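Long-range contacts in conserved hypothetical protein (Staphylococcus aureus subsp. aureus, PDB 2AP3), which is of unknown function but, as a member of a putative cell-wall binding lipoprotein family, may associate with the staphylococcal cell wall: residues Asp77-Phe82 with Lys138-Glu143; Asp120-Lys125 with Asn186-Glu191; Lys144-Tyr149 with Gln158-Lys163; Ala133-Lys138 with Lys172-Val177. One frame throughout, in Å; residues are numbered along the deposited sequence.

Contact 1 (Asp77-Phe82 with Lys138-Glu143); sequences DRLKEF and KAVNSE
Glu143 OE1 takes two hydrogen bonds from the end of the Arg78 guanidinium, at 2.9 Å from NH2 and 3.0 Å from NH1, so that one carboxylate oxygen sits between both terminal nitrogens in a salt bridge. OE1 lies within 3° of the guanidinium plane, yet the carboxylate is turned 46° from that plane, and neither bond is straight (N-H...O 147° from NH2). NH1 meets OE1 nearly along the C-O axis, whereas NH2 comes from the anti side and out of the carboxylate plane. The second oxygen, Glu143 OE2, is hydrogen-bonded to Tyr171 OH on helix 157-195, and Arg78 NE to Asn74 OD1, which leaves this buried ion pair held at both ends. Helices 61-96 and 109-150 run antiparallel here within the elongated helical bundle, their local axes 10.2 Å apart; Arg78 also touches Leu45 and Lys49 of helix 33-50, so the pair bridges several helices. Val140 CG1 covers one face of the guanidinium, set toward its rim, while Val140 CG2 approaches Arg78 NH1 to 3.7 Å. The same valine meets Leu79 tip to tip, with Leu79 CG 3.7 Å from Val140 CG1 and Leu79 CD2 3.9 Å from Val140 CB. The partly exposed Asn141 side chain passes obliquely over Leu79 beside this patch.

Contact 2 (Asp120-Lys125 with Asn186-Glu191); sequences DVLKEK and NKVQKE. Unlike the reference sequence in segment 186-191: Gln189 (reference Gly).
Val121 and Val188 bury the most surface here, sliding past each other in opposite directions until Val121 CG1 lies 3.7 Å from Val188 CG2. CG1 of Val121, anti to the backbone N (chi1 179°), is the methyl turned to Val188. The two methyls of Val121 divide the work: CG1 also reaches the backbone N of Val188, while CG2 meets both Lys187 CE, at 3.9 Å, and Glu191 CG, at 3.8 Å. The two segments belong to helices 109-150 and 157-195, antiparallel neighbours in the helical bundle, with local axes 9.3 Å apart and the Val121 and Val188 CA atoms 6.0 Å apart. Leu122 crosses Val188 at about a right angle and brings CD2 to 3.9 Å from Val188 CG1; its side chain also touches Tyr21 and Val25 of helix 10-30 and Phe96 of helix 61-96, tying this pair into the bundle interior. Lys187, extended beyond CG, passes across Val121 with its methylenes and so contributes aliphatic surface. Glu191 crosses Val121 at about a right angle, and its OE1 accepts a hydrogen bond from Gln117 NE2.

Contact 3 (Lys144-Tyr149 with Gln158-Lys163); sequences KTLFKY and QGVNEK
Gly159 receives the phenol end of Tyr149: its CA lies 3.5 Å from Tyr149 OH, a close approach made where the second helix has no side chain. That hydroxyl is hydrogen-bonded to the backbone N of Thr156, just before the segment, so the ring spans from helix 109-150 to the beginning of helix 157-195. Val160 follows, its backbone N 3.6 Å from Tyr149 CE2 and its CG2 touching both that ring carbon and, at 4.3 Å, Leu146 CD1. One turn on, Lys163 has the most surface buried by the contact. Its CB meets Leu146 CD1 at 4.0 Å, then the chain crosses Tyr149 at about a right angle and lays CE over one ring face, 3.4 Å from Tyr149 CG and toward the rim. CE makes a CH-pi contact, and a bend at chi4 (-48°) places NZ 4.9 Å from the ring centroid, 23° off the normal. The pair forms beside the turn of a helical hairpin, where two antiparallel helices have local axes 9.9 Å apart. With no hydrogen bond between the segments, they are held by dispersion and by a cation-pi attraction that is probably modest at this distance, the lysine's methylene giving the closer ring contact.

Contact 4 (Ala133-Lys138 with Lys172-Val177); sequences AKAYKK and KKLKEV
A small apolar seam with a lysine pair at its border joins helices 109-150 and 157-195 midway along their antiparallel hairpin, part of the long helical bundle. Ala135 sits at the middle: its CA is 5.2 Å from that of Leu174, and the short side chain suits the local axis separation of 8.9 Å. Ala135 CB touches Leu174 CD1 at 3.9 Å and, more closely, Val177 CG1 at 3.5 Å. Val177 holds CG1 between its backbone N and carbonyl carbon (chi1 70°), the crowded position, and this is the methyl that faces the alanine. Leu174 lies side by side with Tyr136, both pointing the same way. Its CD1 packs against the tyrosine backbone N at 3.7 Å, while CD2 comes to the edge of the ring, 4.1 Å from Tyr136 CD1. On the far side of helix 109-150, Ala133 touches Phe82 and Lys137 pairs with Glu86, so helix 61-96 covers that flank. At the exposed border Lys138 and Lys173 cross obliquely, their like charges probably a mild cost; a bend at chi3 (-71°) in Lys173 sets CE toward its partner, and Lys173 NZ lies 3.5 Å from the methylene Lys138 CE.

In the fold
All four contacts use helix 109-150, which pairs with helix 61-96 in contact 1 and with helix 157-195 in contacts 2, 3 and 4. The latter three follow one hairpin from its turn: contact 3 lies nearest the turn, contact 4 has its centre 19 Å from that of contact 3, and contact 2 a further 20 Å from contact 4. Contacts 1 and 4 share Lys138, their centres 11 Å apart, and they touch directly: Phe82 CG is 3.6 Å from Tyr136 CD2, with the two rings meeting at about 50°. Contact 1 thus links the hairpin to helix 61-96, while contact 2 lies across the chain's centre, 27 Å from contact 1 between centres.

Contact 1 (Asp77-Phe82 with Lys138-Glu143)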
loop_
_atom_site.group_PDB
_atom_site.type_symbol
_atom_site.label_atom_id
_atom_site.label_comp_id
_atom_site.label_asym_id
_atom_site.label_seq_id
_atom_site.Cartn_x
_atom_site.Cartn_y
_atom_site.Cartn_z
ATOM N N ASP A 77 10.583 5.030 12.682
ATOM C CA ASP A 77 10.802 5.826 11.487
ATOM C C ASP A 77 10.072 5.205 10.306
ATOM O O ASP A 77 9.495 5.903 9.477
ATOM C CB ASP A 77 12.308 5.895 11.167
ATOM C CG ASP A 77 13.069 6.806 12.098
ATOM O OD1 ASP A 77 12.445 7.566 12.862
ATOM O OD2 ASP A 77 14.326 6.715 12.057
ATOM N N ARG A 78 10.098 3.883 10.232
ATOM C CA ARG A 78 9.410 3.199 9.138
ATOM C C ARG A 78 7.904 3.362 9.263
ATOM O O ARG A 78 7.219 3.675 8.294
ATOM C CB ARG A 78 9.815 1.725 9.088
ATOM C CG ARG A 78 11.240 1.555 8.557
ATOM C CD ARG A 78 11.674 0.079 8.532
ATOM N NE ARG A 78 11.895 -0.492 9.864
ATOM C CZ ARG A 78 11.426 -1.670 10.265
ATOM N NH1 ARG A 78 10.704 -2.436 9.452
ATOM N NH2 ARG A 78 11.705 -2.093 11.497
ATOM N N LEU A 79 7.380 3.200 10.478
ATOM C CA LEU A 79 5.958 3.445 10.677
ATOM C C LEU A 79 5.547 4.885 10.366
ATOM O O LEU A 79 4.472 5.130 9.773
ATOM C CB LEU A 79 5.577 3.098 12.116
ATOM C CG LEU A 79 5.604 1.613 12.445
ATOM C CD1 LEU A 79 5.601 1.376 13.960
ATOM C CD2 LEU A 79 4.424 0.844 11.756
ATOM N N LYS A 80 6.380 5.841 10.745
ATOM C CA LYS A 80 6.059 7.247 10.507
ATOM C C LYS A 80 6.028 7.505 8.992
ATOM O O LYS A 80 5.083 8.126 8.458
ATOM C CB LYS A 80 7.078 8.141 11.202
ATOM C CG LYS A 80 6.830 9.646 11.050
ATOM C CD LYS A 80 5.441 10.048 11.551
ATOM C CE LYS A 80 5.312 9.801 13.056
ATOM N NZ LYS A 80 3.947 10.116 13.614
ATOM N N GLU A 81 7.048 7.030 8.281
ATOM C CA GLU A 81 7.055 7.192 6.833
ATOM C C GLU A 81 5.833 6.512 6.205
ATOM O O GLU A 81 5.192 7.070 5.305
ATOM C CB GLU A 81 8.388 6.663 6.258
ATOM C CG GLU A 81 8.623 6.973 4.789
ATOM C CD GLU A 81 8.583 8.460 4.428
ATOM O OE1 GLU A 81 8.934 9.350 5.251
ATOM O OE2 GLU A 81 8.234 8.729 3.268
ATOM N N PHE A 82 5.460 5.328 6.699
ATOM C CA PHE A 82 4.308 4.624 6.133
ATOM C C PHE A 82 2.994 5.397 6.285
ATOM O O PHE A 82 2.098 5.241 5.469
ATOM C CB PHE A 82 4.209 3.219 6.704
ATOM C CG PHE A 82 3.162 2.369 6.062
ATOM C CD1 PHE A 82 3.304 1.946 4.746
ATOM C CD2 PHE A 82 2.037 1.994 6.759
ATOM C CE1 PHE A 82 2.328 1.136 4.161
ATOM C CE2 PHE A 82 1.043 1.190 6.179
ATOM C CZ PHE A 82 1.204 0.775 4.870
ATOM N N LYS A 138 1.400 -4.151 11.865
ATOM C CA LYS A 138 1.502 -5.209 12.865
ATOM C C LYS A 138 2.912 -5.793 12.824
ATOM O O LYS A 138 3.539 -6.014 13.859
ATOM C CB LYS A 138 0.444 -6.287 12.604
ATOM C CG LYS A 138 0.378 -7.314 13.683
ATOM C CD LYS A 138 -0.562 -8.427 13.283
ATOM C CE LYS A 138 -0.556 -9.530 14.287
ATOM N NZ LYS A 138 -1.275 -9.118 15.493
ATOM N N ALA A 139 3.400 -6.035 11.611
ATOM C CA ALA A 139 4.734 -6.640 11.461
ATOM C C ALA A 139 5.821 -5.716 12.049
ATOM O O ALA A 139 6.649 -6.151 12.865
ATOM C CB ALA A 139 5.001 -6.946 10.002
ATOM N N VAL A 140 5.830 -4.441 11.654
ATOM C CA VAL A 140 6.876 -3.498 12.117
ATOM C C VAL A 140 6.763 -3.262 13.614
ATOM O O VAL A 140 7.775 -3.260 14.331
ATOM C CB VAL A 140 6.839 -2.164 11.335
ATOM C CG1 VAL A 140 7.905 -1.227 11.849
ATOM C CG2 VAL A 140 7.032 -2.428 9.869
ATOM N N ASN A 141 5.533 -3.159 14.109
ATOM C CA ASN A 141 5.341 -3.075 15.542
ATOM C C ASN A 141 5.862 -4.299 16.287
ATOM O O ASN A 141 6.410 -4.142 17.374
ATOM C CB ASN A 141 3.891 -2.769 15.874
ATOM C CG ASN A 141 3.573 -1.277 15.738
ATOM O OD1 ASN A 141 2.695 -0.849 14.952
ATOM N ND2 ASN A 141 4.285 -0.474 16.502
ATOM N N SER A 142 5.739 -5.497 15.700
ATOM C CA SER A 142 6.248 -6.711 16.381
ATOM C C SER A 142 7.790 -6.755 16.418
ATOM O O SER A 142 8.383 -7.328 17.349
ATOM C CB SER A 142 5.653 -7.990 15.782
ATOM O OG SER A 142 6.123 -8.161 14.474
ATOM N N GLU A 143 8.425 -6.085 15.451
ATOM C CA GLU A 143 9.889 -5.894 15.477
ATOM C C GLU A 143 10.226 -4.963 16.639
ATOM O O GLU A 143 11.101 -5.269 17.461
ATOM C CB GLU A 143 10.395 -5.328 14.147
ATOM C CG GLU A 143 10.357 -6.401 13.024
ATOM C CD GLU A 143 10.580 -5.896 11.604
ATOM O OE1 GLU A 143 10.452 -4.694 11.339
ATOM O OE2 GLU A 143 10.833 -6.758 10.718
#

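Contact 2 (Asp120-Lys125 with Asn186-Glu191)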
loop_
_atom_site.group_PDB
_atom_site.type_symbol
_atom_site.label_atom_id
_atom_site.label_comp_id
_atom_site.label_asym_id
_atom_site.label_seq_id
_atom_site.Cartn_x
_atom_site.Cartn_y
_atom_site.Cartn_z
ATOM N N ASP A 120 -16.200 -1.238 -8.825
ATOM C CA ASP A 120 -16.219 -2.227 -7.765
ATOM C C ASP A 120 -14.831 -2.759 -7.457
ATOM O O ASP A 120 -14.535 -3.051 -6.310
ATOM C CB ASP A 120 -17.168 -3.375 -8.109
ATOM C CG ASP A 120 -18.618 -2.946 -8.108
ATOM O OD1 ASP A 120 -18.966 -1.947 -7.438
ATOM O OD2 ASP A 120 -19.425 -3.623 -8.772
ATOM N N VAL A 121 -14.003 -2.891 -8.490
ATOM C CA VAL A 121 -12.632 -3.354 -8.322
ATOM C C VAL A 121 -11.792 -2.269 -7.666
ATOM O O VAL A 121 -10.949 -2.577 -6.827
ATOM C CB VAL A 121 -12.020 -3.871 -9.658
ATOM C CG1 VAL A 121 -10.562 -4.326 -9.488
ATOM C CG2 VAL A 121 -12.855 -5.041 -10.162
ATOM N N LEU A 122 -12.055 -1.008 -8.013
ATOM C CA LEU A 122 -11.389 0.104 -7.336
ATOM C C LEU A 122 -11.792 0.157 -5.859
ATOM O O LEU A 122 -10.936 0.368 -4.989
ATOM C CB LEU A 122 -11.655 1.435 -8.057
ATOM C CG LEU A 122 -10.886 1.618 -9.368
ATOM C CD1 LEU A 122 -11.565 2.650 -10.276
ATOM C CD2 LEU A 122 -9.437 2.031 -9.128
ATOM N N LYS A 123 -13.075 -0.069 -5.565
ATOM C CA LYS A 123 -13.531 -0.241 -4.178
ATOM C C LYS A 123 -12.771 -1.371 -3.462
ATOM O O LYS A 123 -12.338 -1.207 -2.325
ATOM C CB LYS A 123 -15.054 -0.489 -4.115
ATOM C CG LYS A 123 -15.856 0.779 -4.319
ATOM C CD LYS A 123 -17.241 0.528 -4.901
ATOM C CE LYS A 123 -17.870 1.850 -5.307
ATOM N NZ LYS A 123 -19.199 1.721 -5.972
ATOM N N GLU A 124 -12.576 -2.496 -4.144
ATOM C CA GLU A 124 -11.848 -3.621 -3.555
ATOM C C GLU A 124 -10.377 -3.232 -3.306
ATOM O O GLU A 124 -9.767 -3.679 -2.312
ATOM C CB GLU A 124 -11.942 -4.867 -4.443
ATOM C CG GLU A 124 -11.492 -6.148 -3.748
ATOM C CD GLU A 124 -11.959 -6.222 -2.293
ATOM O OE1 GLU A 124 -13.180 -6.320 -2.050
ATOM O OE2 GLU A 124 -11.105 -6.167 -1.385
ATOM N N LYS A 125 -9.822 -2.396 -4.193
ATOM C CA LYS A 125 -8.438 -1.911 -4.044
ATOM C C LYS A 125 -8.278 -1.198 -2.707
ATOM O O LYS A 125 -7.361 -1.494 -1.932
ATOM C CB LYS A 125 -8.044 -0.955 -5.185
ATOM C CG LYS A 125 -6.669 -0.261 -4.981
ATOM C CD LYS A 125 -6.427 0.893 -5.977
ATOM C CE LYS A 125 -5.225 1.775 -5.580
ATOM N NZ LYS A 125 -4.909 2.835 -6.600
ATOM N N ASN A 186 -3.548 -5.378 -10.447
ATOM C CA ASN A 186 -3.627 -5.971 -11.791
ATOM C C ASN A 186 -5.045 -6.057 -12.338
ATOM O O ASN A 186 -5.283 -5.747 -13.509
ATOM C CB ASN A 186 -2.941 -7.336 -11.829
ATOM C CG ASN A 186 -1.443 -7.229 -11.627
ATOM O OD1 ASN A 186 -0.842 -6.185 -11.900
ATOM N ND2 ASN A 186 -0.828 -8.303 -11.151
ATOM N N LYS A 187 -5.986 -6.469 -11.492
ATOM C CA LYS A 187 -7.383 -6.554 -11.895
ATOM C C LYS A 187 -7.927 -5.173 -12.273
ATOM O O LYS A 187 -8.761 -5.062 -13.185
ATOM C CB LYS A 187 -8.230 -7.193 -10.796
ATOM C CG LYS A 187 -9.624 -7.638 -11.248
ATOM C CD LYS A 187 -10.420 -8.190 -10.078
ATOM C CE LYS A 187 -11.772 -8.719 -10.531
ATOM N NZ LYS A 187 -12.379 -9.579 -9.471
ATOM N N VAL A 188 -7.460 -4.128 -11.586
ATOM C CA VAL A 188 -7.846 -2.754 -11.941
ATOM C C VAL A 188 -7.515 -2.471 -13.408
ATOM O O VAL A 188 -8.374 -2.001 -14.160
ATOM C CB VAL A 188 -7.237 -1.688 -10.980
ATOM C CG1 VAL A 188 -7.385 -0.268 -11.550
ATOM C CG2 VAL A 188 -7.921 -1.766 -9.633
ATOM N N GLN A 189 -6.291 -2.784 -13.823
ATOM C CA GLN A 189 -5.937 -2.606 -15.228
ATOM C C GLN A 189 -6.756 -3.479 -16.191
ATOM O O GLN A 189 -7.117 -3.009 -17.271
ATOM C CB GLN A 189 -4.436 -2.752 -15.476
ATOM C CG GLN A 189 -4.028 -2.565 -16.950
ATOM C CD GLN A 189 -4.566 -1.277 -17.575
ATOM O OE1 GLN A 189 -5.454 -1.318 -18.428
ATOM N NE2 GLN A 189 -4.028 -0.132 -17.154
ATOM N N LYS A 190 -7.052 -4.727 -15.821
ATOM C CA LYS A 190 -7.883 -5.578 -16.694
ATOM C C LYS A 190 -9.264 -4.965 -16.968
ATOM O O LYS A 190 -9.756 -5.006 -18.104
ATOM C CB LYS A 190 -8.005 -7.024 -16.172
ATOM C CG LYS A 190 -9.169 -7.282 -15.207
ATOM C CD LYS A 190 -9.516 -8.756 -15.093
ATOM C CE LYS A 190 -10.891 -8.928 -14.464
ATOM N NZ LYS A 190 -11.321 -10.357 -14.393
ATOM N N GLU A 191 -9.880 -4.394 -15.933
ATOM C CA GLU A 191 -11.204 -3.799 -16.078
ATOM C C GLU A 191 -11.140 -2.538 -16.920
ATOM O O GLU A 191 -12.073 -2.242 -17.672
ATOM C CB GLU A 191 -11.853 -3.522 -14.717
ATOM C CG GLU A 191 -12.018 -4.766 -13.827
ATOM C CD GLU A 191 -12.946 -5.828 -14.400
ATOM O OE1 GLU A 191 -13.090 -6.892 -13.757
ATOM O OE2 GLU A 191 -13.550 -5.612 -15.476
#

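Contact 3 (Lys144-Tyr149 with Gln158-Lys163)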
loop_
_atom_site.group_PDB
_atom_site.type_symbol
_atom_site.label_atom_id
_atom_site.label_comp_id
_atom_site.label_asym_id
_atom_site.label_seq_id
_atom_site.Cartn_x
_atom_site.Cartn_y
_atom_site.Cartn_z
ATOM N N LYS A 144 9.514 -3.837 16.702
ATOM C CA LYS A 144 9.684 -2.895 17.795
ATOM C C LYS A 144 9.559 -3.573 19.178
ATOM O O LYS A 144 10.356 -3.327 20.081
ATOM C CB LYS A 144 8.768 -1.685 17.647
ATOM C CG LYS A 144 9.028 -0.620 18.752
ATOM C CD LYS A 144 8.190 0.663 18.594
ATOM C CE LYS A 144 8.291 1.567 19.838
ATOM N NZ LYS A 144 7.450 2.786 19.629
ATOM N N THR A 145 8.567 -4.448 19.330
ATOM C CA THR A 145 8.375 -5.188 20.578
ATOM C C THR A 145 9.622 -6.025 20.934
ATOM O O THR A 145 10.060 -6.042 22.082
ATOM C CB THR A 145 7.126 -6.055 20.447
ATOM O OG1 THR A 145 5.997 -5.187 20.356
ATOM C CG2 THR A 145 6.954 -6.975 21.629
ATOM N N LEU A 146 10.198 -6.692 19.939
ATOM C CA LEU A 146 11.442 -7.425 20.199
ATOM C C LEU A 146 12.552 -6.456 20.615
ATOM O O LEU A 146 13.282 -6.737 21.565
ATOM C CB LEU A 146 11.855 -8.246 18.992
ATOM C CG LEU A 146 13.257 -8.879 19.011
ATOM C CD1 LEU A 146 13.441 -9.771 20.257
ATOM C CD2 LEU A 146 13.546 -9.655 17.737
ATOM N N PHE A 147 12.683 -5.334 19.917
ATOM C CA PHE A 147 13.791 -4.427 20.250
ATOM C C PHE A 147 13.657 -3.810 21.634
ATOM O O PHE A 147 14.675 -3.655 22.340
ATOM C CB PHE A 147 13.993 -3.358 19.162
ATOM C CG PHE A 147 14.150 -3.925 17.776
ATOM C CD1 PHE A 147 14.865 -5.097 17.557
ATOM C CD2 PHE A 147 13.548 -3.293 16.691
ATOM C CE1 PHE A 147 15.000 -5.653 16.259
ATOM C CE2 PHE A 147 13.664 -3.837 15.392
ATOM C CZ PHE A 147 14.411 -5.014 15.182
ATOM N N LYS A 148 12.429 -3.486 22.041
ATOM C CA LYS A 148 12.192 -2.990 23.398
ATOM C C LYS A 148 12.591 -4.029 24.442
ATOM O O LYS A 148 13.156 -3.691 25.494
ATOM C CB LYS A 148 10.742 -2.597 23.585
ATOM C CG LYS A 148 10.392 -1.268 22.935
ATOM C CD LYS A 148 8.937 -0.804 23.273
ATOM C CE LYS A 148 8.654 -0.632 24.783
ATOM N NZ LYS A 148 7.231 -0.258 25.011
ATOM N N TYR A 149 12.311 -5.298 24.145
ATOM C CA TYR A 149 12.705 -6.373 25.045
ATOM C C TYR A 149 14.231 -6.428 25.202
ATOM O O TYR A 149 14.758 -6.628 26.291
ATOM C CB TYR A 149 12.107 -7.692 24.551
ATOM C CG TYR A 149 12.595 -8.921 25.286
ATOM C CD1 TYR A 149 12.220 -9.175 26.603
ATOM C CD2 TYR A 149 13.422 -9.835 24.649
ATOM C CE1 TYR A 149 12.673 -10.303 27.265
ATOM C CE2 TYR A 149 13.876 -10.989 25.310
ATOM C CZ TYR A 149 13.494 -11.207 26.623
ATOM O OH TYR A 149 13.930 -12.327 27.310
ATOM N N GLN A 158 15.582 -17.501 24.933
ATOM C CA GLN A 158 14.218 -17.996 24.944
ATOM C C GLN A 158 13.223 -16.867 24.622
ATOM O O GLN A 158 12.322 -17.045 23.789
ATOM C CB GLN A 158 13.922 -18.638 26.316
ATOM C CG GLN A 158 12.563 -19.307 26.433
ATOM C CD GLN A 158 12.407 -20.111 27.732
ATOM O OE1 GLN A 158 13.149 -19.916 28.707
ATOM N NE2 GLN A 158 11.427 -21.019 27.746
ATOM N N GLY A 159 13.414 -15.710 25.261
ATOM C CA GLY A 159 12.559 -14.541 25.032
ATOM C C GLY A 159 12.689 -14.011 23.608
ATOM O O GLY A 159 11.700 -13.706 22.944
ATOM N N VAL A 160 13.926 -13.891 23.157
ATOM C CA VAL A 160 14.189 -13.468 21.770
ATOM C C VAL A 160 13.483 -14.391 20.787
ATOM O O VAL A 160 12.833 -13.924 19.842
ATOM C CB VAL A 160 15.714 -13.431 21.473
ATOM C CG1 VAL A 160 15.977 -13.315 19.964
ATOM C CG2 VAL A 160 16.366 -12.298 22.194
ATOM N N ASN A 161 13.587 -15.702 21.008
ATOM C CA ASN A 161 12.996 -16.656 20.076
ATOM C C ASN A 161 11.483 -16.557 20.034
ATOM O O ASN A 161 10.890 -16.622 18.969
ATOM C CB ASN A 161 13.417 -18.084 20.428
ATOM C CG ASN A 161 14.895 -18.332 20.188
ATOM O OD1 ASN A 161 15.586 -17.522 19.577
ATOM N ND2 ASN A 161 15.388 -19.469 20.677
ATOM N N GLU A 162 10.885 -16.358 21.202
ATOM C CA GLU A 162 9.429 -16.275 21.343
ATOM C C GLU A 162 8.906 -15.037 20.638
ATOM O O GLU A 162 7.848 -15.061 20.007
ATOM C CB GLU A 162 9.063 -16.237 22.824
ATOM C CG GLU A 162 7.561 -16.183 23.126
ATOM C CD GLU A 162 7.281 -15.979 24.606
ATOM O OE1 GLU A 162 8.215 -16.128 25.429
ATOM O OE2 GLU A 162 6.119 -15.660 24.948
ATOM N N LYS A 163 9.656 -13.951 20.716
ATOM C CA LYS A 163 9.236 -12.727 20.034
ATOM C C LYS A 163 9.502 -12.766 18.537
ATOM O O LYS A 163 8.780 -12.135 17.739
ATOM C CB LYS A 163 9.866 -11.522 20.723
ATOM C CG LYS A 163 9.323 -11.397 22.131
ATOM C CD LYS A 163 10.013 -10.362 22.975
ATOM C CE LYS A 163 9.751 -10.598 24.469
ATOM N NZ LYS A 163 8.326 -10.837 24.834
#

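Contact 4 (Ala133-Lys138 with Lys172-Val177)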
loop_
_atom_site.group_PDB
_atom_site.type_symbol
_atom_site.label_atom_id
_atom_site.label_comp_id
_atom_site.label_asym_id
_atom_site.label_seq_id
_atom_site.Cartn_x
_atom_site.Cartn_y
_atom_site.Cartn_z
ATOM N N ALA A 133 -2.165 -2.338 5.017
ATOM C CA ALA A 133 -1.631 -1.382 5.994
ATOM C C ALA A 133 -1.669 -1.969 7.408
ATOM O O ALA A 133 -0.713 -1.848 8.157
ATOM C CB ALA A 133 -2.404 -0.080 5.947
ATOM N N LYS A 134 -2.780 -2.608 7.772
ATOM C CA LYS A 134 -2.884 -3.245 9.087
ATOM C C LYS A 134 -1.780 -4.305 9.256
ATOM O O LYS A 134 -1.122 -4.392 10.294
ATOM C CB LYS A 134 -4.270 -3.881 9.282
ATOM C CG LYS A 134 -4.572 -4.305 10.723
ATOM C CD LYS A 134 -6.033 -4.771 10.847
ATOM C CE LYS A 134 -6.316 -5.434 12.182
ATOM N NZ LYS A 134 -6.078 -4.536 13.350
ATOM N N ALA A 135 -1.577 -5.116 8.220
ATOM C CA ALA A 135 -0.603 -6.213 8.296
ATOM C C ALA A 135 0.838 -5.666 8.366
ATOM O O ALA A 135 1.676 -6.196 9.097
ATOM C CB ALA A 135 -0.764 -7.146 7.100
ATOM N N TYR A 136 1.111 -4.607 7.604
ATOM C CA TYR A 136 2.437 -4.023 7.619
ATOM C C TYR A 136 2.735 -3.421 8.993
ATOM O O TYR A 136 3.785 -3.704 9.588
ATOM C CB TYR A 136 2.577 -2.953 6.515
ATOM C CG TYR A 136 3.929 -2.280 6.564
ATOM C CD1 TYR A 136 5.081 -2.982 6.203
ATOM C CD2 TYR A 136 4.066 -0.969 7.031
ATOM C CE1 TYR A 136 6.343 -2.394 6.287
ATOM C CE2 TYR A 136 5.349 -0.356 7.117
ATOM C CZ TYR A 136 6.468 -1.075 6.725
ATOM O OH TYR A 136 7.723 -0.479 6.813
ATOM N N LYS A 137 1.812 -2.601 9.508
ATOM C CA LYS A 137 2.007 -2.016 10.847
ATOM C C LYS A 137 2.172 -3.075 11.953
ATOM O O LYS A 137 3.023 -2.925 12.844
ATOM C CB LYS A 137 0.877 -1.053 11.178
ATOM C CG LYS A 137 0.909 0.176 10.293
ATOM C CD LYS A 137 -0.122 1.230 10.764
ATOM C CE LYS A 137 -1.504 0.877 10.366
ATOM N NZ LYS A 137 -2.380 2.057 10.695
ATOM N N LYS A 138 1.400 -4.151 11.865
ATOM C CA LYS A 138 1.502 -5.209 12.865
ATOM C C LYS A 138 2.912 -5.793 12.824
ATOM O O LYS A 138 3.539 -6.014 13.859
ATOM C CB LYS A 138 0.444 -6.287 12.604
ATOM C CG LYS A 138 0.378 -7.314 13.683
ATOM C CD LYS A 138 -0.562 -8.427 13.283
ATOM C CE LYS A 138 -0.556 -9.530 14.287
ATOM N NZ LYS A 138 -1.275 -9.118 15.493
ATOM N N LYS A 172 4.421 -13.700 7.402
ATOM C CA LYS A 172 3.706 -14.694 6.583
ATOM C C LYS A 172 2.367 -14.104 6.193
ATOM O O LYS A 172 1.962 -14.156 5.036
ATOM C CB LYS A 172 3.481 -16.012 7.328
ATOM C CG LYS A 172 4.703 -16.939 7.410
ATOM C CD LYS A 172 4.323 -18.237 8.092
ATOM C CE LYS A 172 5.574 -18.981 8.609
ATOM N NZ LYS A 172 6.111 -20.006 7.671
ATOM N N LYS A 173 1.688 -13.530 7.177
ATOM C CA LYS A 173 0.412 -12.891 6.943
ATOM C C LYS A 173 0.537 -11.673 6.024
ATOM O O LYS A 173 -0.330 -11.449 5.161
ATOM C CB LYS A 173 -0.207 -12.502 8.272
ATOM C CG LYS A 173 -0.584 -13.683 9.161
ATOM C CD LYS A 173 -1.613 -13.238 10.199
ATOM C CE LYS A 173 -1.019 -12.319 11.271
ATOM N NZ LYS A 173 -2.058 -11.365 11.769
ATOM N N LEU A 174 1.597 -10.881 6.199
ATOM C CA LEU A 174 1.794 -9.712 5.348
ATOM C C LEU A 174 1.977 -10.145 3.888
ATOM O O LEU A 174 1.431 -9.502 2.980
ATOM C CB LEU A 174 2.963 -8.852 5.833
ATOM C CG LEU A 174 3.411 -7.661 4.966
ATOM C CD1 LEU A 174 2.266 -6.658 4.760
ATOM C CD2 LEU A 174 4.667 -7.023 5.540
ATOM N N LYS A 175 2.718 -11.250 3.682
ATOM C CA LYS A 175 2.867 -11.803 2.321
ATOM C C LYS A 175 1.545 -12.221 1.671
ATOM O O LYS A 175 1.305 -11.925 0.499
ATOM C CB LYS A 175 3.888 -12.954 2.276
ATOM C CG LYS A 175 4.327 -13.303 0.838
ATOM C CD LYS A 175 4.999 -14.658 0.777
ATOM C CE LYS A 175 5.377 -15.066 -0.675
ATOM N NZ LYS A 175 4.519 -14.447 -1.726
ATOM N N GLU A 176 0.684 -12.887 2.427
ATOM C CA GLU A 176 -0.624 -13.301 1.934
ATOM C C GLU A 176 -1.421 -12.071 1.463
ATOM O O GLU A 176 -1.979 -12.075 0.369
ATOM C CB GLU A 176 -1.404 -14.018 3.031
ATOM C CG GLU A 176 -0.801 -15.344 3.488
ATOM C CD GLU A 176 -1.605 -15.988 4.616
ATOM O OE1 GLU A 176 -2.760 -15.564 4.859
ATOM O OE2 GLU A 176 -1.097 -16.943 5.244
ATOM N N VAL A 177 -1.434 -11.008 2.272
ATOM C CA VAL A 177 -2.241 -9.825 1.939
ATOM C C VAL A 177 -1.589 -8.930 0.870
ATOM O O VAL A 177 -2.293 -8.351 0.027
ATOM C CB VAL A 177 -2.691 -9.026 3.214
ATOM C CG1 VAL A 177 -1.550 -8.319 3.881
ATOM C CG2 VAL A 177 -3.784 -8.036 2.849
#